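Local coordinates for putative GGDEF domain protein (Pseudomonas aeruginosa, PDB 7E6G) that probably catalyses the magnesium-dependent condensation of two GTP molecules into cyclic di-GMP, releasing two molecules of diphosphate, at residues A[134-139]-A[225-230]; A[117-122]-A[183-188]; A[169-174]-A[197-202]. All blocks are in the same frame, centred on the assembly; numbering follows the deposited sequence.

How the contacts relate
Contact 1 is the buried centre of the GGDEF sheet, where strands 134-140 and 223-229 are joined by backbone hydrogen bonds and mostly apolar side chains. Contact 2 uses the next strand, 183-188, which bonds to the other edge of 134-140; helix 112-128 lies over one face of it through leucines, with a charged pair beside them. Contact 3 is on the opposite face and partly at the surface: helix 193-208 meets the loop 169-174 through one valine, arginine aliphatic carbons and loosely matched charges. Leu-200 of that helix also packs on Ala-136 and Val-227, tying contact 3 to contact 1. Two buried contacts, one of backbone bonds and one of side chains, thus contrast with a partly exposed third.

Contact 1 (A[134-139]-A[225-230]); sequences VLAMLD and VGVTEH. With MG (magnesium ion), chain G.
Leu-135 and Thr-228 form a hydrogen-bonded antiparallel pair, Leu-135 N donating to Thr-228 O at 2.9 Å and Leu-135 O accepting from Thr-228 N. Met-137 and Gly-226 repeat the exchange, so four backbone bonds join segments 134-139 and 225-230 at the centre of the GGDEF sheet.

The side chains alternate between two faces. On the one beneath helix 193-208, Ala-136 CB sits 4.1 Å from Val-227 CB and touches Val-225 CG2; a small methyl suits this place, since Leu-200 of the helix rests on it. Both valines hold CG2 anti to the backbone N, which lays it against a carbonyl of the partner strand: Val-225 CG2 is 3.4 Å from Met-137 O. At the end of this face Val-134 CG1 and the CG of an extended Glu-229 meet at 4.2 Å, their side chains slanting across one another.

The other face lies under helix 236-252. Here Leu-135 CB touches Thr-228 CG2 at 4.2 Å, while Met-137 stands beside side-chain-free Gly-226 and packs on Leu-247.

Beyond the last pair, Asp-139 OD1 binds the magnesium ion at 2.4 Å, alongside Val-140 O and Glu-182 OE2. OD1 also bonds to Lys-251 NZ, and OD2 to Arg-213 of the second subunit in a salt bridge. The chemistry is thus of an apolar, backbone-paired strand whose end carries the metal-binding carboxylate.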
loop_
_atom_site.group_PDB
_atom_site.type_symbol
_atom_site.label_atom_id
_atom_site.label_comp_id
_atom_site.label_asym_id
_atom_site.label_seq_id
_atom_site.Cartn_x
_atom_site.Cartn_y
_atom_site.Cartn_z
ATOM N N VAL A 134 25.438 -39.546 9.276
ATOM C CA VAL A 134 26.207 -40.584 8.601
ATOM C C VAL A 134 26.331 -40.220 7.128
ATOM O O VAL A 134 25.518 -39.485 6.562
ATOM C CB VAL A 134 25.612 -42.003 8.790
ATOM C CG1 VAL A 134 25.205 -42.227 10.256
ATOM C CG2 VAL A 134 24.453 -42.250 7.853
ATOM N N LEU A 135 27.392 -40.726 6.524
ATOM C CA LEU A 135 27.769 -40.445 5.152
ATOM C C LEU A 135 27.863 -41.772 4.416
ATOM O O LEU A 135 28.573 -42.680 4.864
ATOM C CB LEU A 135 29.121 -39.730 5.129
ATOM C CG LEU A 135 29.349 -38.503 4.267
ATOM C CD1 LEU A 135 28.250 -37.482 4.511
ATOM C CD2 LEU A 135 30.713 -37.951 4.631
ATOM N N ALA A 136 27.153 -41.897 3.301
ATOM C CA ALA A 136 27.246 -43.083 2.452
ATOM C C ALA A 136 27.667 -42.646 1.054
ATOM O O ALA A 136 27.003 -41.819 0.437
ATOM C CB ALA A 136 25.913 -43.835 2.428
ATOM N N MET A 137 28.784 -43.157 0.565
ATOM C CA MET A 137 29.270 -42.811 -0.763
ATOM C C MET A 137 29.125 -44.021 -1.681
ATOM O O MET A 137 29.664 -45.096 -1.408
ATOM C CB MET A 137 30.716 -42.323 -0.728
ATOM C CG MET A 137 31.113 -41.533 -1.986
ATOM S SD MET A 137 32.834 -41.007 -1.923
ATOM C CE MET A 137 32.711 -39.570 -0.841
ATOM N N LEU A 138 28.427 -43.822 -2.777
ATOM C CA LEU A 138 27.955 -44.870 -3.656
ATOM C C LEU A 138 28.597 -44.660 -5.022
ATOM O O LEU A 138 28.670 -43.535 -5.503
ATOM C CB LEU A 138 26.425 -44.788 -3.717
ATOM C CG LEU A 138 25.539 -45.899 -4.256
ATOM C CD1 LEU A 138 24.476 -46.264 -3.237
ATOM C CD2 LEU A 138 24.902 -45.433 -5.567
ATOM N N ASP A 139 29.103 -45.731 -5.627
ATOM C CA ASP A 139 29.782 -45.662 -6.920
ATOM C C ASP A 139 29.259 -46.800 -7.782
ATOM O O ASP A 139 29.270 -47.956 -7.350
ATOM C CB ASP A 139 31.307 -45.762 -6.753
ATOM C CG ASP A 139 32.068 -45.733 -8.085
ATOM O OD1 ASP A 139 31.778 -46.549 -8.992
ATOM O OD2 ASP A 139 32.999 -44.905 -8.217
ATOM N N VAL A 225 29.296 -49.277 -2.111
ATOM C CA VAL A 225 29.046 -48.145 -1.221
ATOM C C VAL A 225 29.873 -48.281 0.048
ATOM O O VAL A 225 29.970 -49.360 0.637
ATOM C CB VAL A 225 27.541 -47.965 -0.919
ATOM C CG1 VAL A 225 26.915 -49.258 -0.567
ATOM C CG2 VAL A 225 27.325 -46.911 0.195
ATOM N N GLY A 226 30.495 -47.181 0.447
ATOM C CA GLY A 226 31.237 -47.101 1.698
ATOM C C GLY A 226 30.504 -46.135 2.615
ATOM O O GLY A 226 30.103 -45.053 2.181
ATOM N N VAL A 227 30.288 -46.539 3.863
ATOM C CA VAL A 227 29.548 -45.675 4.774
ATOM C C VAL A 227 30.331 -45.491 6.072
ATOM O O VAL A 227 31.022 -46.410 6.535
ATOM C CB VAL A 227 28.109 -46.193 5.011
ATOM C CG1 VAL A 227 28.102 -47.669 5.301
ATOM C CG2 VAL A 227 27.405 -45.405 6.079
ATOM N N THR A 228 30.282 -44.263 6.605
ATOM C CA THR A 228 30.853 -43.925 7.899
ATOM C C THR A 228 29.911 -43.041 8.696
ATOM O O THR A 228 28.954 -42.462 8.179
ATOM C CB THR A 228 32.184 -43.173 7.810
ATOM O OG1 THR A 228 32.824 -43.237 9.091
ATOM C CG2 THR A 228 31.953 -41.703 7.487
ATOM N N GLU A 229 30.233 -42.926 9.975
ATOM C CA GLU A 229 29.611 -41.966 10.869
ATOM C C GLU A 229 30.539 -40.783 11.091
ATOM O O GLU A 229 31.766 -40.922 11.132
ATOM C CB GLU A 229 29.291 -42.593 12.214
ATOM C CG GLU A 229 28.311 -41.803 13.014
ATOM C CD GLU A 229 28.007 -42.481 14.318
ATOM O OE1 GLU A 229 27.336 -41.858 15.173
ATOM O OE2 GLU A 229 28.406 -43.658 14.465
ATOM N N HIS A 230 29.951 -39.612 11.241
ATOM C CA HIS A 230 30.771 -38.462 11.557
ATOM C C HIS A 230 31.307 -38.558 12.986
ATOM O O HIS A 230 30.530 -38.644 13.943
ATOM C CB HIS A 230 29.993 -37.174 11.393
ATOM C CG HIS A 230 30.756 -36.001 11.896
ATOM N ND1 HIS A 230 31.968 -35.633 11.353
ATOM C CD2 HIS A 230 30.537 -35.169 12.938
ATOM C CE1 HIS A 230 32.441 -34.594 12.013
ATOM N NE2 HIS A 230 31.592 -34.291 12.979
HETATM MG MG MG G . 32.165 -46.834 -11.305
#

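Contact 2 (A[117-122]-A[183-188]); sequences ERLREE and EFLLLL
Leu-187 projects from strand 183-188 toward helix 112-128, among Arg-118, Leu-119 and Glu-122, where its two methyls meet different partners. CD2 lies against the aliphatic part of Arg-118, 3.6 Å from Arg-118 CG, and also touches Glu-122 CG, one helical turn further on. Arginine and glutamate suit these positions because their methylene groups can pack on leucine while their charged ends pair with each other. CD1 passes alongside Leu-119, the two side chains running in opposite directions, with Leu-187 CD1 and Leu-119 CD2 4.0 Å apart. The other branch of Leu-119 is used two residues earlier on the strand: Leu-119 CD1 and Leu-185 CD2 approach tip to tip at 3.9 Å. Both strand leucines carry CG anti to the backbone N (chi1 173° in Leu-187), and both point toward the helix. Branched leucines suit this place, since the two methyls of one leucine can meet two different partners; Leu-135 of the next strand packs on both Leu-119 and Leu-187 and continues the apolar layer.

This is helix-on-strand packing of the GGDEF fold, which is related to that of the nucleotide cyclases. Strand 183-188 begins with the last two residues of the signature sequence, here GGEEF, and segments 117-122 and 183-188 run 29° from parallel, their axes 10.5 Å apart.

On its outward side the contact turns to charge. Arg-118, partly exposed, bends at chi2 (77°), and its guanidinium meets Leu-187 CD2 obliquely while Glu-122 CG lies in plane at its edge. Arg-118 NE and OE2 of the buried Glu-122 form a salt bridge at 3.3 Å, its hydrogen bond weak. Arg-125 adds a long, weak ion pair to the same carboxylate oxygen.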
loop_
_atom_site.group_PDB
_atom_site.type_symbol
_atom_site.label_atom_id
_atom_site.label_comp_id
_atom_site.label_asym_id
_atom_site.label_seq_id
_atom_site.Cartn_x
_atom_site.Cartn_y
_atom_site.Cartn_z
ATOM N N GLU A 117 28.026 -27.554 1.397
ATOM C CA GLU A 117 27.467 -26.562 2.159
ATOM C C GLU A 117 26.710 -27.081 3.217
ATOM O O GLU A 117 26.733 -26.559 4.172
ATOM C CB GLU A 117 26.782 -25.659 1.248
ATOM C CG GLU A 117 25.618 -24.885 1.689
ATOM C CD GLU A 117 25.000 -24.250 0.506
ATOM O OE1 GLU A 117 25.727 -23.851 -0.427
ATOM O OE2 GLU A 117 23.786 -24.125 0.500
ATOM N N ARG A 118 25.983 -28.114 3.021
ATOM C CA ARG A 118 25.267 -28.763 4.019
ATOM C C ARG A 118 26.144 -29.566 4.886
ATOM O O ARG A 118 25.927 -29.698 5.975
ATOM C CB ARG A 118 24.102 -29.434 3.443
ATOM C CG ARG A 118 23.329 -30.313 4.373
ATOM C CD ARG A 118 22.411 -29.668 5.366
ATOM N NE ARG A 118 21.541 -30.635 5.981
ATOM C CZ ARG A 118 20.330 -30.860 5.558
ATOM N NH1 ARG A 118 19.883 -30.210 4.539
ATOM N NH2 ARG A 118 19.555 -31.718 6.111
ATOM N N LEU A 119 27.181 -30.099 4.379
ATOM C CA LEU A 119 28.116 -30.847 5.213
ATOM C C LEU A 119 28.788 -29.939 6.233
ATOM O O LEU A 119 28.972 -30.327 7.397
ATOM C CB LEU A 119 29.157 -31.553 4.348
ATOM C CG LEU A 119 28.836 -32.998 3.937
ATOM C CD1 LEU A 119 29.558 -33.327 2.636
ATOM C CD2 LEU A 119 29.169 -34.022 5.031
ATOM N N ARG A 120 29.147 -28.721 5.820
ATOM C CA ARG A 120 29.665 -27.738 6.768
ATOM C C ARG A 120 28.656 -27.463 7.883
ATOM O O ARG A 120 28.995 -27.514 9.077
ATOM C CB ARG A 120 30.036 -26.452 6.025
ATOM C CG ARG A 120 30.511 -25.319 6.909
ATOM C CD ARG A 120 31.521 -24.425 6.173
ATOM N NE ARG A 120 32.894 -24.561 6.684
ATOM C CZ ARG A 120 33.994 -24.490 5.933
ATOM N NH1 ARG A 120 33.894 -24.290 4.624
ATOM N NH2 ARG A 120 35.197 -24.624 6.490
ATOM N N GLU A 121 27.396 -27.194 7.523
ATOM C CA GLU A 121 26.470 -26.826 8.596
ATOM C C GLU A 121 26.100 -28.027 9.469
ATOM O O GLU A 121 25.802 -27.857 10.659
ATOM C CB GLU A 121 25.224 -26.118 8.051
ATOM C CG GLU A 121 24.378 -26.877 7.079
ATOM C CD GLU A 121 23.360 -25.972 6.386
ATOM O OE1 GLU A 121 22.186 -26.394 6.210
ATOM O OE2 GLU A 121 23.737 -24.830 6.028
ATOM N N GLU A 122 26.185 -29.248 8.947
ATOM C CA GLU A 122 25.950 -30.394 9.821
ATOM C C GLU A 122 27.155 -30.714 10.709
ATOM O O GLU A 122 26.966 -31.194 11.831
ATOM C CB GLU A 122 25.547 -31.617 8.997
ATOM C CG GLU A 122 24.129 -31.540 8.427
ATOM C CD GLU A 122 23.070 -31.422 9.501
ATOM O OE1 GLU A 122 23.271 -32.015 10.581
ATOM O OE2 GLU A 122 22.037 -30.754 9.258
ATOM N N GLU A 183 29.058 -41.183 -9.121
ATOM C CA GLU A 183 29.150 -41.300 -7.675
ATOM C C GLU A 183 28.057 -40.453 -7.041
ATOM O O GLU A 183 27.710 -39.378 -7.552
ATOM C CB GLU A 183 30.513 -40.852 -7.150
ATOM C CG GLU A 183 31.678 -41.679 -7.623
ATOM C CD GLU A 183 32.971 -40.876 -7.651
ATOM O OE1 GLU A 183 33.084 -39.924 -8.464
ATOM O OE2 GLU A 183 33.872 -41.180 -6.842
ATOM N N PHE A 184 27.524 -40.936 -5.923
ATOM C CA PHE A 184 26.488 -40.242 -5.180
ATOM C C PHE A 184 26.872 -40.207 -3.707
ATOM O O PHE A 184 27.445 -41.162 -3.178
ATOM C CB PHE A 184 25.119 -40.923 -5.333
ATOM C CG PHE A 184 24.594 -40.975 -6.752
ATOM C CD1 PHE A 184 24.939 -42.019 -7.601
ATOM C CD2 PHE A 184 23.721 -39.996 -7.223
ATOM C CE1 PHE A 184 24.445 -42.081 -8.877
ATOM C CE2 PHE A 184 23.218 -40.054 -8.519
ATOM C CZ PHE A 184 23.582 -41.097 -9.347
ATOM N N LEU A 185 26.551 -39.110 -3.045
ATOM C CA LEU A 185 26.826 -38.950 -1.628
ATOM C C LEU A 185 25.499 -38.828 -0.902
ATOM O O LEU A 185 24.722 -37.903 -1.165
ATOM C CB LEU A 185 27.714 -37.733 -1.364
ATOM C CG LEU A 185 28.174 -37.649 0.090
ATOM C CD1 LEU A 185 28.916 -38.902 0.527
ATOM C CD2 LEU A 185 29.054 -36.428 0.303
ATOM N N LEU A 186 25.229 -39.777 -0.021
ATOM C CA LEU A 186 24.072 -39.751 0.857
ATOM C C LEU A 186 24.509 -39.120 2.176
ATOM O O LEU A 186 25.496 -39.559 2.778
ATOM C CB LEU A 186 23.537 -41.169 1.076
ATOM C CG LEU A 186 22.545 -41.797 0.072
ATOM C CD1 LEU A 186 22.914 -41.570 -1.406
ATOM C CD2 LEU A 186 22.388 -43.287 0.334
ATOM N N LEU A 187 23.805 -38.079 2.602
ATOM C CA LEU A 187 23.967 -37.503 3.926
ATOM C C LEU A 187 22.705 -37.782 4.733
ATOM O O LEU A 187 21.606 -37.326 4.376
ATOM C CB LEU A 187 24.241 -36.007 3.854
ATOM C CG LEU A 187 24.264 -35.313 5.216
ATOM C CD1 LEU A 187 25.574 -35.514 5.895
ATOM C CD2 LEU A 187 24.033 -33.836 5.009
ATOM N N LEU A 188 22.852 -38.552 5.807
ATOM C CA LEU A 188 21.730 -38.748 6.715
ATOM C C LEU A 188 21.981 -37.918 7.962
ATOM O O LEU A 188 22.806 -38.300 8.814
ATOM C CB LEU A 188 21.540 -40.224 7.073
ATOM C CG LEU A 188 21.645 -41.230 5.934
ATOM C CD1 LEU A 188 21.192 -42.604 6.411
ATOM C CD2 LEU A 188 20.826 -40.770 4.756
#

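Contact 3 (A[169-174]-A[197-202]); sequences ELREYD and GPVLER
Val-199 of helix 193-208 is covered by the loop 169-174, which connects helix 152-168 to strand 175-178 in the GGDEF domain. Residues 171-174, Arg-Glu-Tyr-Asp, match the RxxD sequence of the inhibitory site that in Caulobacter PleD and other diguanylate cyclases binds cyclic di-GMP, and they stand at the same spacing before the GGDEF signature; a like role here is plausible but not established.

The apolar contacts centre on Val-199, whose two methyls divide the loop between them. CG1, anti to the backbone N (chi1 180°), lies 4.0 Å from Leu-170 CD2, the two side chains crossing at about a right angle. CG2 meets the CD methylene of Arg-171, with Val-199 CG2 and Arg-171 CD 3.6 Å apart, and lies near its NE. Valine suits this place because its two short methyls can split between Leu-170 and the Arg-171 chain, CG1 also lying by Glu-169 O.

Hydrogen bonds and a salt bridge operate within the loop. Asp-174 OD2 accepts from Arg-171 N at 3.1 Å, the donor lying above the carboxylate plane. The same oxygen forms a salt bridge with Arg-171 NH2 at 2.7 Å, though its hydrogen bond, bent to 126°, is weak; Arg-171 NH1 is hydrogen-bonded to Thr-191 OG1.

Charge enters more loosely at the exposed end. Glu-169 and Arg-202 cross at about a right angle, with Glu-169 OE2 nearest Arg-202 CD at 3.5 Å. OE2 of Glu-169 and NH1 of Arg-202 are 4.1 Å from each other, beyond salt-bridge distance, and any attraction is probably weaker. Carboxylate and guanidinium planes are turned 60° apart, and over one face of the Arg-202 guanidinium, offset toward its rim, sits Val-199 CA.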
loop_
_atom_site.group_PDB
_atom_site.type_symbol
_atom_site.label_atom_id
_atom_site.label_comp_id
_atom_site.label_asym_id
_atom_site.label_seq_id
_atom_site.Cartn_x
_atom_site.Cartn_y
_atom_site.Cartn_z
ATOM N N GLU A 169 13.624 -43.988 -1.360
ATOM C CA GLU A 169 13.785 -44.748 -0.124
ATOM C C GLU A 169 14.405 -43.939 1.003
ATOM O O GLU A 169 14.745 -44.519 2.037
ATOM C CB GLU A 169 14.650 -45.997 -0.347
ATOM C CG GLU A 169 14.116 -46.992 -1.377
ATOM C CD GLU A 169 12.782 -47.626 -0.999
ATOM O OE1 GLU A 169 11.934 -47.745 -1.921
ATOM O OE2 GLU A 169 12.596 -48.012 0.190
ATOM N N LEU A 170 14.605 -42.640 0.820
ATOM C CA LEU A 170 15.227 -41.798 1.831
ATOM C C LEU A 170 14.172 -41.058 2.654
ATOM O O LEU A 170 13.068 -40.772 2.174
ATOM C CB LEU A 170 16.176 -40.792 1.177
ATOM C CG LEU A 170 17.458 -41.360 0.572
ATOM C CD1 LEU A 170 18.292 -40.217 0.051
ATOM C CD2 LEU A 170 18.219 -42.133 1.624
ATOM N N ARG A 171 14.520 -40.756 3.910
ATOM C CA ARG A 171 13.632 -39.962 4.745
ATOM C C ARG A 171 13.661 -38.509 4.272
ATOM O O ARG A 171 14.482 -38.120 3.438
ATOM C CB ARG A 171 14.021 -40.087 6.220
ATOM C CG ARG A 171 14.003 -41.507 6.756
ATOM C CD ARG A 171 15.396 -42.029 7.002
ATOM N NE ARG A 171 15.936 -41.644 8.302
ATOM C CZ ARG A 171 17.226 -41.408 8.542
ATOM N NH1 ARG A 171 17.631 -41.084 9.760
ATOM N NH2 ARG A 171 18.119 -41.487 7.568
ATOM N N GLU A 172 12.744 -37.695 4.801
ATOM C CA GLU A 172 12.484 -36.416 4.149
ATOM C C GLU A 172 13.627 -35.426 4.339
ATOM O O GLU A 172 13.832 -34.562 3.481
ATOM C CB GLU A 172 11.151 -35.838 4.632
ATOM C CG GLU A 172 11.226 -34.914 5.831
ATOM C CD GLU A 172 9.854 -34.403 6.258
ATOM O OE1 GLU A 172 9.511 -33.243 5.925
ATOM O OE2 GLU A 172 9.113 -35.166 6.916
ATOM N N TYR A 173 14.406 -35.547 5.412
ATOM C CA TYR A 173 15.517 -34.628 5.629
ATOM C C TYR A 173 16.861 -35.199 5.201
ATOM O O TYR A 173 17.862 -34.475 5.224
ATOM C CB TYR A 173 15.573 -34.195 7.103
ATOM C CG TYR A 173 14.437 -33.274 7.454
ATOM C CD1 TYR A 173 14.382 -31.992 6.926
ATOM C CD2 TYR A 173 13.396 -33.696 8.271
ATOM C CE1 TYR A 173 13.337 -31.137 7.219
ATOM C CE2 TYR A 173 12.335 -32.852 8.568
ATOM C CZ TYR A 173 12.313 -31.569 8.040
ATOM O OH TYR A 173 11.272 -30.707 8.325
ATOM N N ASP A 174 16.907 -36.470 4.817
ATOM C CA ASP A 174 18.095 -37.013 4.184
ATOM C C ASP A 174 18.359 -36.328 2.847
ATOM O O ASP A 174 17.467 -35.766 2.204
ATOM C CB ASP A 174 17.943 -38.506 3.963
ATOM C CG ASP A 174 17.788 -39.258 5.247
ATOM O OD1 ASP A 174 18.072 -38.681 6.319
ATOM O OD2 ASP A 174 17.366 -40.427 5.180
ATOM N N GLY A 197 21.754 -48.292 8.846
ATOM C CA GLY A 197 21.749 -49.615 8.270
ATOM C C GLY A 197 20.503 -49.950 7.478
ATOM O O GLY A 197 20.574 -50.213 6.277
ATOM N N PRO A 198 19.331 -49.942 8.133
ATOM C CA PRO A 198 18.088 -50.257 7.397
ATOM C C PRO A 198 17.805 -49.338 6.216
ATOM O O PRO A 198 17.480 -49.831 5.122
ATOM C CB PRO A 198 17.007 -50.143 8.484
ATOM C CG PRO A 198 17.709 -50.427 9.737
ATOM C CD PRO A 198 19.093 -49.855 9.587
ATOM N N VAL A 199 17.893 -48.018 6.403
ATOM C CA VAL A 199 17.651 -47.097 5.292
ATOM C C VAL A 199 18.611 -47.393 4.144
ATOM O O VAL A 199 18.197 -47.505 2.985
ATOM C CB VAL A 199 17.774 -45.634 5.758
ATOM C CG1 VAL A 199 17.524 -44.692 4.595
ATOM C CG2 VAL A 199 16.822 -45.343 6.912
ATOM N N LEU A 200 19.905 -47.527 4.451
ATOM C CA LEU A 200 20.893 -47.813 3.417
ATOM C C LEU A 200 20.583 -49.120 2.692
ATOM O O LEU A 200 20.712 -49.204 1.462
ATOM C CB LEU A 200 22.294 -47.853 4.027
ATOM C CG LEU A 200 22.832 -46.542 4.621
ATOM C CD1 LEU A 200 24.256 -46.711 5.147
ATOM C CD2 LEU A 200 22.773 -45.408 3.613
ATOM N N GLU A 201 20.175 -50.157 3.428
ATOM C CA GLU A 201 19.862 -51.413 2.758
ATOM C C GLU A 201 18.644 -51.269 1.857
ATOM O O GLU A 201 18.571 -51.913 0.807
ATOM C CB GLU A 201 19.658 -52.532 3.777
ATOM C CG GLU A 201 20.966 -53.158 4.280
ATOM C CD GLU A 201 21.993 -53.437 3.168
ATOM O OE1 GLU A 201 21.717 -54.266 2.264
ATOM O OE2 GLU A 201 23.090 -52.825 3.203
ATOM N N ARG A 202 17.698 -50.405 2.225
ATOM C CA ARG A 202 16.556 -50.175 1.342
ATOM C C ARG A 202 16.965 -49.395 0.097
ATOM O O ARG A 202 16.443 -49.635 -0.993
ATOM C CB ARG A 202 15.453 -49.443 2.093
ATOM C CG ARG A 202 14.391 -50.379 2.614
ATOM C CD ARG A 202 13.239 -49.619 3.230
ATOM N NE ARG A 202 13.585 -49.172 4.573
ATOM C CZ ARG A 202 13.789 -47.903 4.892
ATOM N NH1 ARG A 202 13.667 -46.958 3.955
ATOM N NH2 ARG A 202 14.111 -47.588 6.139
#